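Local coordinates for protein Xaa-Pro dipeptidase (Pyrococcus horikoshii, PDB 1WY2) that probably splits Xaa-Pro dipeptides that carry a nonpolar residue before a C-terminal proline, using two metal ions per subunit, at residues A[331-334]-A[339-342]; A[303-306]-A[310-313]; A[140-145]-A[215-220]. All coordinates share one frame; numbering follows the deposited sequence.

Interaction 1 of 3, residues A[331-334]-A[339-342]; sequences DTIL and GSKR
R342 sets the NE and NH2 side of its guanidinium against the carboxylate of D331, giving the salt bridge that closes one end of this strand pair. It grips side-on with two nitrogens. NE of R342 reaches OD2 of D331 at 2.9 Å; the oxygen is near the guanidinium plane, yet the nitrogen sits well above the carboxylate plane. NH2 of R342 meets OD1 of D331 at 3.3 Å, on the syn side and somewhat out of that plane. The two flat groups stand 59° apart instead of lying flush. The arginine gets there by a bend in the chain at chi3 (60°), which swings NE back to the neighbouring strand.

The backbones form the hairpin of strands 325-336 and 339-342 at one side of a three-stranded antiparallel sheet. L334 and K341 are its hydrogen-bonded pair, L334 N to K341 O and K341 N to L334 O, both 2.8 Å. I333 and R342 are the adjacent non-hydrogen-bonded pair and share a face, where I333 CG2 lies 4.1 Å from CA of R342. Nearby, I333 CD1 packs on CB of S340 at 4.1 Å.

D331 is buried and has many partners: OD1 also takes T344 OG1 and a salt bridge from R226, and OD2 takes Q248. T332 bonds through OG1 to the carbonyl of D223, a zinc ligand; on the sheet face shared with L334, K341 pairs through NZ with E137.

An alanine in place of R342 removes both nitrogens, which would probably leave OD2 leaning on Q248 and OD1 on R226 and T344, with one side of the buried carboxylate short of its countercharge. Ringed by arginine, amide and hydroxyl donors, D331 probably remains ionised despite its burial.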
loop_
_atom_site.group_PDB
_atom_site.type_symbol
_atom_site.label_atom_id
_atom_site.label_comp_id
_atom_site.label_asym_id
_atom_site.label_seq_id
_atom_site.Cartn_x
_atom_site.Cartn_y
_atom_site.Cartn_z
ATOM N N ASP A 331 -21.749 -4.002 4.805
ATOM C CA ASP A 331 -21.553 -5.403 5.180
ATOM C C ASP A 331 -20.762 -6.079 4.070
ATOM O O ASP A 331 -20.817 -5.655 2.919
ATOM C CB ASP A 331 -22.882 -6.171 5.276
ATOM C CG ASP A 331 -23.584 -5.994 6.602
ATOM O OD1 ASP A 331 -22.911 -6.056 7.650
ATOM O OD2 ASP A 331 -24.824 -5.818 6.587
ATOM N N THR A 332 -20.020 -7.123 4.425
ATOM C CA THR A 332 -19.319 -7.920 3.426
ATOM C C THR A 332 -20.266 -9.111 3.362
ATOM O O THR A 332 -20.651 -9.643 4.406
ATOM C CB THR A 332 -17.939 -8.396 3.908
ATOM O OG1 THR A 332 -17.041 -7.283 3.954
ATOM C CG2 THR A 332 -17.372 -9.449 2.952
ATOM N N ILE A 333 -20.676 -9.505 2.163
ATOM C CA ILE A 333 -21.598 -10.625 2.038
ATOM C C ILE A 333 -21.133 -11.658 1.033
ATOM O O ILE A 333 -20.310 -11.380 0.161
ATOM C CB ILE A 333 -23.019 -10.156 1.629
ATOM C CG1 ILE A 333 -23.003 -9.610 0.198
ATOM C CG2 ILE A 333 -23.516 -9.087 2.607
ATOM C CD1 ILE A 333 -24.393 -9.358 -0.379
ATOM N N LEU A 334 -21.677 -12.860 1.175
ATOM C CA LEU A 334 -21.369 -13.969 0.293
ATOM C C LEU A 334 -22.624 -14.296 -0.506
ATOM O O LEU A 334 -23.721 -14.369 0.054
ATOM C CB LEU A 334 -20.958 -15.195 1.114
ATOM C CG LEU A 334 -20.924 -16.532 0.365
ATOM C CD1 LEU A 334 -19.782 -16.537 -0.642
ATOM C CD2 LEU A 334 -20.759 -17.661 1.363
ATOM N N GLY A 339 -29.520 -16.631 -2.734
ATOM C CA GLY A 339 -29.628 -15.500 -1.836
ATOM C C GLY A 339 -28.258 -15.024 -1.410
ATOM O O GLY A 339 -27.319 -15.014 -2.209
ATOM N N SER A 340 -28.139 -14.634 -0.147
ATOM C CA SER A 340 -26.864 -14.157 0.366
ATOM C C SER A 340 -26.690 -14.466 1.845
ATOM O O SER A 340 -27.640 -14.834 2.535
ATOM C CB SER A 340 -26.748 -12.647 0.155
ATOM O OG SER A 340 -27.680 -11.952 0.964
ATOM N N LYS A 341 -25.458 -14.321 2.312
ATOM C CA LYS A 341 -25.113 -14.546 3.707
ATOM C C LYS A 341 -24.274 -13.356 4.161
ATOM O O LYS A 341 -23.319 -12.973 3.482
ATOM C CB LYS A 341 -24.292 -15.828 3.867
ATOM C CG LYS A 341 -23.764 -16.029 5.280
ATOM C CD LYS A 341 -22.842 -17.230 5.394
ATOM C CE LYS A 341 -22.416 -17.429 6.841
ATOM N NZ LYS A 341 -21.541 -18.614 7.016
ATOM N N ARG A 342 -24.638 -12.758 5.290
ATOM C CA ARG A 342 -23.875 -11.629 5.811
ATOM C C ARG A 342 -22.663 -12.175 6.566
ATOM O O ARG A 342 -22.818 -12.861 7.579
ATOM C CB ARG A 342 -24.750 -10.783 6.748
ATOM C CG ARG A 342 -25.881 -10.041 6.038
ATOM C CD ARG A 342 -26.745 -9.251 7.020
ATOM N NE ARG A 342 -25.972 -8.254 7.757
ATOM C CZ ARG A 342 -25.972 -8.149 9.083
ATOM N NH1 ARG A 342 -26.706 -8.980 9.814
ATOM N NH2 ARG A 342 -25.241 -7.218 9.677
#

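Interaction 2 of 3, residues A[303-306]-A[310-313]; sequences DETV and GMVI
The flat groups that matter are the V306 carbonyl, met at its oxygen by the methyl end of M311, and the D303 carboxylate, used through OD1. CE of M311 comes within 3.5 Å of O of V306, and the same methyl, M311 CE, lies 4.1 Å from CG2 of T305. The thioether thus reaches the loop chiefly with its terminal methyl; SD of M311 stands farther back, 4.2 Å from V306 O. The M311 chain, extended beyond CG (chi2 -174°, chi3 -177°), carries CE across to the loop, although the nearest CA atoms, those of V306 and M311, are 10.2 Å apart.

OD1 of D303 accepts twice. T305 OG1 donates to the syn lone pair of D303 OD1 at 2.6 Å. T305 N arrives nearly along the C-O axis, 2.8 Å from D303 OD1, which makes an Asx turn. The turn fixes T305, whose CG2 faces M311.

This loop leads into strand 312-321 of the pita-bread fold, the metallopeptidase domain of the M24 family; further along that strand sits the zinc ligand E316. G310, in the turn before the strand, has backbone angles that call for glycine.

M311 is buried. Its side chain also packs on I335 of strand 325-336 and on I126 and I127, while T305 leans on P297 and V306 on T260.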
loop_
_atom_site.group_PDB
_atom_site.type_symbol
_atom_site.label_atom_id
_atom_site.label_comp_id
_atom_site.label_asym_id
_atom_site.label_seq_id
_atom_site.Cartn_x
_atom_site.Cartn_y
_atom_site.Cartn_z
ATOM N N ASP A 303 -21.137 -1.605 -14.178
ATOM C CA ASP A 303 -20.630 -2.972 -14.212
ATOM C C ASP A 303 -21.795 -3.930 -14.476
ATOM O O ASP A 303 -22.760 -3.967 -13.714
ATOM C CB ASP A 303 -19.946 -3.310 -12.884
ATOM C CG ASP A 303 -19.109 -4.571 -12.964
ATOM O OD1 ASP A 303 -19.675 -5.641 -13.262
ATOM O OD2 ASP A 303 -17.885 -4.494 -12.729
ATOM N N GLU A 304 -21.694 -4.704 -15.553
ATOM C CA GLU A 304 -22.749 -5.637 -15.948
ATOM C C GLU A 304 -22.517 -7.077 -15.499
ATOM O O GLU A 304 -23.201 -7.992 -15.965
ATOM C CB GLU A 304 -22.911 -5.619 -17.472
ATOM C CG GLU A 304 -23.145 -4.237 -18.068
ATOM C CD GLU A 304 -24.580 -3.763 -17.923
ATOM O OE1 GLU A 304 -24.841 -2.574 -18.204
ATOM O OE2 GLU A 304 -25.447 -4.578 -17.539
ATOM N N THR A 305 -21.561 -7.285 -14.602
ATOM C CA THR A 305 -21.266 -8.630 -14.118
ATOM C C THR A 305 -22.487 -9.289 -13.494
ATOM O O THR A 305 -23.168 -8.694 -12.660
ATOM C CB THR A 305 -20.148 -8.620 -13.060
ATOM O OG1 THR A 305 -18.956 -8.072 -13.630
ATOM C CG2 THR A 305 -19.865 -10.034 -12.568
ATOM N N VAL A 306 -22.764 -10.524 -13.898
ATOM C CA VAL A 306 -23.890 -11.254 -13.336
ATOM C C VAL A 306 -23.377 -11.926 -12.072
ATOM O O VAL A 306 -22.369 -12.634 -12.098
ATOM C CB VAL A 306 -24.416 -12.336 -14.301
ATOM C CG1 VAL A 306 -25.568 -13.086 -13.655
ATOM C CG2 VAL A 306 -24.874 -11.693 -15.603
ATOM N N GLY A 310 -20.758 -17.857 -4.640
ATOM C CA GLY A 310 -19.336 -17.860 -4.352
ATOM C C GLY A 310 -18.699 -16.487 -4.399
ATOM O O GLY A 310 -17.563 -16.315 -3.952
ATOM N N MET A 311 -19.408 -15.508 -4.951
ATOM C CA MET A 311 -18.857 -14.159 -5.005
ATOM C C MET A 311 -18.980 -13.505 -3.636
ATOM O O MET A 311 -19.932 -13.757 -2.894
ATOM C CB MET A 311 -19.581 -13.317 -6.057
ATOM C CG MET A 311 -19.259 -13.727 -7.487
ATOM S SD MET A 311 -19.986 -12.602 -8.683
ATOM C CE MET A 311 -19.524 -13.385 -10.213
ATOM N N VAL A 312 -17.999 -12.678 -3.296
ATOM C CA VAL A 312 -18.002 -11.974 -2.023
ATOM C C VAL A 312 -17.930 -10.494 -2.356
ATOM O O VAL A 312 -16.976 -10.037 -2.983
ATOM C CB VAL A 312 -16.795 -12.372 -1.156
ATOM C CG1 VAL A 312 -16.776 -11.544 0.121
ATOM C CG2 VAL A 312 -16.872 -13.863 -0.812
ATOM N N ILE A 313 -18.956 -9.758 -1.950
ATOM C CA ILE A 313 -19.033 -8.328 -2.233
ATOM C C ILE A 313 -19.522 -7.546 -1.032
ATOM O O ILE A 313 -20.070 -8.113 -0.088
ATOM C CB ILE A 313 -20.017 -8.038 -3.391
ATOM C CG1 ILE A 313 -21.412 -8.579 -3.040
ATOM C CG2 ILE A 313 -19.505 -8.660 -4.677
ATOM C CD1 ILE A 313 -22.510 -8.188 -4.027
#

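Interaction 3 of 3, residues A[140-145]-A[215-220]; sequences CEIADK and ALYQHY
I142, on helix 130-153, presses its two branches on A215 and Y217 at the end of a beta hairpin: strands 208-217 and 220-229 are joined by a type I' turn from Y217 to Y220. The contact is where a helix of the M24 pita-bread domain packs against the hairpin that carries the metal ligands D212 and D223 further along its strands.

The direct contacts are all apolar. CG2 of I142 meets CB of A215 at 3.8 Å, methyl against methyl. The other branch of the isoleucine runs on to Y217, where CD1 of I142 lies 3.6 Å from CD1 of Y217 and approaches the ring obliquely, the two side chains crossing at about a right angle. With CG1 beside the backbone N (chi1 -67°) and CD1 extended from it, one branch serves each partner. M171 of helix 160-173 touches both I142 and A215, so the alanine meets side chains of two helices, and K138 and A139 carry the contact of helix 130-153 further along Y217.

Hydrogen bonds hold the two elements in shape without crossing between them. In the turn, Y217 N bonds to Y220 O at 2.8 Å and Y220 N to Y217 O at 3.0 Å, and both Q218 and H219 have positive phi, as a type I' turn requires. On the helix side, the backbone around I142 keeps regular helical bonding, with D144 N donating to C140 O and K145 N to E141 O.

At the tip of the turn the H219 ring stacks on that of Y32, which belongs to the N-terminal domain. One face of the Y217 ring is covered by Q218, whose CG lies 4.1 Å above the ring centre.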
loop_
_atom_site.group_PDB
_atom_site.type_symbol
_atom_site.label_atom_id
_atom_site.label_comp_id
_atom_site.label_asym_id
_atom_site.label_seq_id
_atom_site.Cartn_x
_atom_site.Cartn_y
_atom_site.Cartn_z
ATOM N N CYS A 140 -13.837 -11.172 8.958
ATOM C CA CYS A 140 -15.025 -10.378 9.237
ATOM C C CYS A 140 -15.369 -10.451 10.721
ATOM O O CYS A 140 -15.904 -9.499 11.287
ATOM C CB CYS A 140 -16.208 -10.868 8.395
ATOM S SG CYS A 140 -16.076 -10.481 6.626
ATOM N N GLU A 141 -15.062 -11.582 11.349
ATOM C CA GLU A 141 -15.329 -11.753 12.775
ATOM C C GLU A 141 -14.430 -10.784 13.541
ATOM O O GLU A 141 -14.847 -10.170 14.523
ATOM C CB GLU A 141 -15.026 -13.190 13.207
ATOM C CG GLU A 141 -15.451 -13.513 14.630
ATOM C CD GLU A 141 -15.035 -14.908 15.060
ATOM O OE1 GLU A 141 -13.842 -15.105 15.374
ATOM O OE2 GLU A 141 -15.902 -15.808 15.076
ATOM N N ILE A 142 -13.190 -10.659 13.080
ATOM C CA ILE A 142 -12.226 -9.756 13.693
ATOM C C ILE A 142 -12.676 -8.310 13.469
ATOM O O ILE A 142 -12.544 -7.465 14.357
ATOM C CB ILE A 142 -10.811 -9.967 13.093
ATOM C CG1 ILE A 142 -10.287 -11.349 13.498
ATOM C CG2 ILE A 142 -9.858 -8.869 13.567
ATOM C CD1 ILE A 142 -8.945 -11.699 12.905
ATOM N N ALA A 143 -13.220 -8.032 12.288
ATOM C CA ALA A 143 -13.690 -6.682 11.977
ATOM C C ALA A 143 -14.889 -6.345 12.862
ATOM O O ALA A 143 -15.009 -5.221 13.348
ATOM C CB ALA A 143 -14.075 -6.580 10.499
ATOM N N ASP A 144 -15.777 -7.318 13.065
ATOM C CA ASP A 144 -16.948 -7.104 13.919
ATOM C C ASP A 144 -16.494 -6.740 15.331
ATOM O O ASP A 144 -17.038 -5.830 15.956
ATOM C CB ASP A 144 -17.829 -8.362 13.983
ATOM C CG ASP A 144 -18.778 -8.480 12.801
ATOM O OD1 ASP A 144 -19.328 -7.444 12.365
ATOM O OD2 ASP A 144 -18.994 -9.615 12.323
ATOM N N LYS A 145 -15.494 -7.456 15.833
ATOM C CA LYS A 145 -14.977 -7.186 17.171
ATOM C C LYS A 145 -14.390 -5.782 17.245
ATOM O O LYS A 145 -14.515 -5.097 18.262
ATOM C CB LYS A 145 -13.905 -8.212 17.550
ATOM C CG LYS A 145 -14.456 -9.592 17.853
ATOM C CD LYS A 145 -13.346 -10.557 18.220
ATOM C CE LYS A 145 -13.919 -11.908 18.619
ATOM N NZ LYS A 145 -12.845 -12.869 18.997
ATOM N N ALA A 215 -10.024 -6.011 8.474
ATOM C CA ALA A 215 -8.824 -6.716 8.882
ATOM C C ALA A 215 -8.265 -7.564 7.754
ATOM O O ALA A 215 -9.019 -8.154 6.978
ATOM C CB ALA A 215 -9.129 -7.603 10.088
ATOM N N LEU A 216 -6.941 -7.599 7.657
ATOM C CA LEU A 216 -6.258 -8.436 6.679
ATOM C C LEU A 216 -5.896 -9.617 7.571
ATOM O O LEU A 216 -5.158 -9.457 8.542
ATOM C CB LEU A 216 -4.989 -7.756 6.161
ATOM C CG LEU A 216 -4.077 -8.637 5.297
ATOM C CD1 LEU A 216 -4.841 -9.150 4.083
ATOM C CD2 LEU A 216 -2.853 -7.844 4.863
ATOM N N TYR A 217 -6.437 -10.787 7.257
ATOM C CA TYR A 217 -6.214 -11.981 8.060
ATOM C C TYR A 217 -5.836 -13.148 7.167
ATOM O O TYR A 217 -6.599 -13.538 6.282
ATOM C CB TYR A 217 -7.495 -12.314 8.828
ATOM C CG TYR A 217 -7.444 -13.588 9.644
ATOM C CD1 TYR A 217 -6.766 -13.637 10.859
ATOM C CD2 TYR A 217 -8.105 -14.738 9.211
ATOM C CE1 TYR A 217 -6.753 -14.800 11.631
ATOM C CE2 TYR A 217 -8.098 -15.904 9.972
ATOM C CZ TYR A 217 -7.423 -15.927 11.181
ATOM O OH TYR A 217 -7.427 -17.078 11.939
ATOM N N GLN A 218 -4.655 -13.703 7.407
ATOM C CA GLN A 218 -4.174 -14.828 6.628
ATOM C C GLN A 218 -4.380 -14.605 5.129
ATOM O O GLN A 218 -4.904 -15.463 4.414
ATOM C CB GLN A 218 -4.848 -16.115 7.122
ATOM C CG GLN A 218 -4.278 -16.576 8.468
ATOM C CD GLN A 218 -5.063 -17.698 9.130
ATOM O OE1 GLN A 218 -5.534 -18.622 8.471
ATOM N NE2 GLN A 218 -5.186 -17.627 10.452
ATOM N N HIS A 219 -3.961 -13.419 4.684
ATOM C CA HIS A 219 -4.006 -13.000 3.284
ATOM C C HIS A 219 -5.335 -12.504 2.721
ATOM O O HIS A 219 -5.362 -11.922 1.632
ATOM C CB HIS A 219 -3.461 -14.125 2.400
ATOM C CG HIS A 219 -2.025 -14.448 2.663
ATOM N ND1 HIS A 219 -0.993 -13.615 2.287
ATOM C CD2 HIS A 219 -1.449 -15.498 3.297
ATOM C CE1 HIS A 219 0.156 -14.136 2.679
ATOM N NE2 HIS A 219 -0.093 -15.279 3.294
ATOM N N TYR A 220 -6.428 -12.711 3.449
ATOM C CA TYR A 220 -7.727 -12.254 2.969
ATOM C C TYR A 220 -8.250 -11.059 3.747
ATOM O O TYR A 220 -7.846 -10.816 4.880
ATOM C CB TYR A 220 -8.735 -13.405 2.969
ATOM C CG TYR A 220 -8.441 -14.383 1.855
ATOM C CD1 TYR A 220 -7.395 -15.298 1.969
ATOM C CD2 TYR A 220 -9.143 -14.331 0.651
ATOM C CE1 TYR A 220 -7.051 -16.134 0.911
ATOM C CE2 TYR A 220 -8.805 -15.167 -0.422
ATOM C CZ TYR A 220 -7.754 -16.064 -0.278
ATOM O OH TYR A 220 -7.388 -16.880 -1.324
#

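In the fold
Interactions 1 and 2 share one sheet. Strand 312-321, which M311 leads into, is the neighbour of strand 325-336, and I333 N makes a probable hydrogen bond of 2.7 Å to I313 O between them. Interaction 3 belongs to the hairpin of strands 208-217 and 220-229 and meets interaction 1 where T332 CB packs on C140 SG at 3.9 Å; it does not touch interaction 2. Their chemistry follows their place. Interaction 3 is a buried, wholly apolar helix-to-hairpin contact. Interaction 1, partly buried, combines strand hydrogen bonding with a salt bridge. Interaction 2, also partly buried, is a slight one-methyl contact at a loop.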